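Local coordinates for protein glycogen synthase (Cyanobacterium sp. CLg1, PDB 6GNF) that is a two-domain glycosyltransferase of the bacterial glycogen and starch synthase family, seen here with bound ADP and a glycan, at residues W257-A260 and G261-C265. Residues are numbered along the deposited sequence; the frame is centred on the assembly and turned at random.
Sequences WLKA and GFLNC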
loop_
_atom_site.group_PDB
_atom_site.type_symbol
_atom_site.label_atom_id
_atom_site.label_comp_id
_atom_site.label_asym_id
_atom_site.label_seq_id
_atom_site.Cartn_x
_atom_site.Cartn_y
_atom_site.Cartn_z
ATOM N N TRP A 257 -5.039 -4.019 -17.451
ATOM C CA TRP A 257 -5.168 -5.285 -16.737
ATOM C C TRP A 257 -6.206 -5.215 -15.629
ATOM O O TRP A 257 -6.993 -6.143 -15.444
ATOM C CB TRP A 257 -3.837 -5.682 -16.105
ATOM C CG TRP A 257 -2.780 -6.182 -17.029
ATOM C CD1 TRP A 257 -2.734 -6.067 -18.382
ATOM C CD2 TRP A 257 -1.584 -6.861 -16.641
ATOM N NE1 TRP A 257 -1.584 -6.656 -18.868
ATOM C CE2 TRP A 257 -0.860 -7.140 -17.811
ATOM C CE3 TRP A 257 -1.055 -7.257 -15.410
ATOM C CZ2 TRP A 257 0.362 -7.806 -17.790
ATOM C CZ3 TRP A 257 0.169 -7.917 -15.391
ATOM C CH2 TRP A 257 0.857 -8.190 -16.574
ATOM N N LEU A 258 -6.202 -4.120 -14.875
ATOM C CA LEU A 258 -7.081 -3.996 -13.722
ATOM C C LEU A 258 -8.538 -3.995 -14.151
ATOM O O LEU A 258 -9.387 -4.529 -13.451
ATOM C CB LEU A 258 -6.787 -2.716 -12.944
ATOM C CG LEU A 258 -7.556 -2.553 -11.633
ATOM C CD1 LEU A 258 -7.252 -3.698 -10.689
ATOM C CD2 LEU A 258 -7.184 -1.232 -10.989
ATOM N N LYS A 259 -8.818 -3.336 -15.271
ATOM C CA LYS A 259 -10.150 -3.361 -15.871
ATOM C C LYS A 259 -10.588 -4.797 -16.136
ATOM O O LYS A 259 -11.668 -5.192 -15.721
ATOM C CB LYS A 259 -10.163 -2.568 -17.171
ATOM C CG LYS A 259 -11.474 -2.641 -17.946
ATOM C CD LYS A 259 -11.511 -1.590 -19.042
ATOM C CE LYS A 259 -12.687 -1.780 -19.990
ATOM N NZ LYS A 259 -12.540 -2.989 -20.847
ATOM N N ALA A 260 -9.735 -5.566 -16.813
ATOM C CA ALA A 260 -10.027 -6.967 -17.100
ATOM C C ALA A 260 -10.235 -7.768 -15.820
ATOM O O ALA A 260 -11.095 -8.642 -15.761
ATOM C CB ALA A 260 -8.914 -7.588 -17.936
ATOM N N GLY A 261 -9.433 -7.476 -14.799
ATOM C CA GLY A 261 -9.566 -8.121 -13.499
ATOM C C GLY A 261 -10.902 -7.829 -12.844
ATOM O O GLY A 261 -11.553 -8.728 -12.286
ATOM N N PHE A 262 -11.321 -6.568 -12.880
ATOM C CA PHE A 262 -12.642 -6.202 -12.360
ATOM C C PHE A 262 -13.750 -6.947 -13.081
ATOM O O PHE A 262 -14.704 -7.403 -12.455
ATOM C CB PHE A 262 -12.915 -4.698 -12.486
ATOM C CG PHE A 262 -12.286 -3.860 -11.409
ATOM C CD1 PHE A 262 -12.039 -4.368 -10.135
ATOM C CD2 PHE A 262 -11.961 -2.545 -11.665
ATOM C CE1 PHE A 262 -11.464 -3.576 -9.151
ATOM C CE2 PHE A 262 -11.397 -1.745 -10.688
ATOM C CZ PHE A 262 -11.148 -2.261 -9.429
ATOM N N LEU A 263 -13.626 -7.056 -14.399
ATOM C CA LEU A 263 -14.679 -7.655 -15.210
ATOM C C LEU A 263 -14.732 -9.174 -15.105
ATOM O O LEU A 263 -15.716 -9.778 -15.510
ATOM C CB LEU A 263 -14.523 -7.247 -16.682
ATOM C CG LEU A 263 -14.774 -5.766 -16.986
ATOM C CD1 LEU A 263 -14.391 -5.432 -18.422
ATOM C CD2 LEU A 263 -16.223 -5.392 -16.721
ATOM N N ASN A 264 -13.685 -9.804 -14.580
ATOM C CA ASN A 264 -13.629 -11.258 -14.539
ATOM C C ASN A 264 -13.635 -11.869 -13.146
ATOM O O ASN A 264 -13.821 -13.080 -13.024
ATOM C CB ASN A 264 -12.415 -11.756 -15.334
ATOM C CG ASN A 264 -12.662 -11.744 -16.829
ATOM O OD1 ASN A 264 -13.197 -12.697 -17.382
ATOM N ND2 ASN A 264 -12.289 -10.657 -17.492
ATOM N N CYS A 265 -13.482 -11.055 -12.106
ATOM C CA CYS A 265 -13.465 -11.593 -10.750
ATOM C C CYS A 265 -14.883 -11.894 -10.297
ATOM O O CYS A 265 -15.849 -11.452 -10.916
ATOM C CB CYS A 265 -12.795 -10.618 -9.773
ATOM S SG CYS A 265 -13.737 -9.099 -9.477
#
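Asn-264 turns its side-chain amide back along the helix to the carbonyl of Ala-260, with ND2 2.9 Å from Ala-260 O. The N-H points almost straight at the oxygen (169°), which lies in the amide plane of Asn-264, while ND2 itself is tilted 22° from the Ala-260 carbonyl plane. With CG set beside its own backbone N (chi1 -79°), the amide can fold back to the carbonyl one turn earlier. Before it, three regular i to i+4 bonds run from Gly-261 N to Trp-257 O, Phe-262 N to Leu-258 O (2.9 Å) and Leu-263 N to Lys-259 O (3.0 Å). On one flank CG of Leu-258 lies over a face of the Phe-262 ring, displaced toward its rim and 4.0 Å from CE2. Next to this pair, the extended Lys-259 chain bends at its last torsion, and NZ passes 3.9 Å from CD1 of Leu-263.

Second-shell bonds fix both polar ends. Lys-259 NZ donates to the backbone oxygens of Asp-226 and Ser-228; Asn-264 ND2 also bonds Asp-226 OD2, and its OD1 accepts from Lys-182 NZ, so that the amide is gripped at both of its polar atoms.

Helix 257-264 leads from strand 251-256 toward strand 267-270 of the mixed sheet in the starch synthase catalytic domain. Leu-258 and Phe-262 pack on strand 195-200, Phe-262 and Leu-263 meet Val-292 of helix 290-296, and Trp-257 and Ala-260 rest on Leu-227 of helix 224-227.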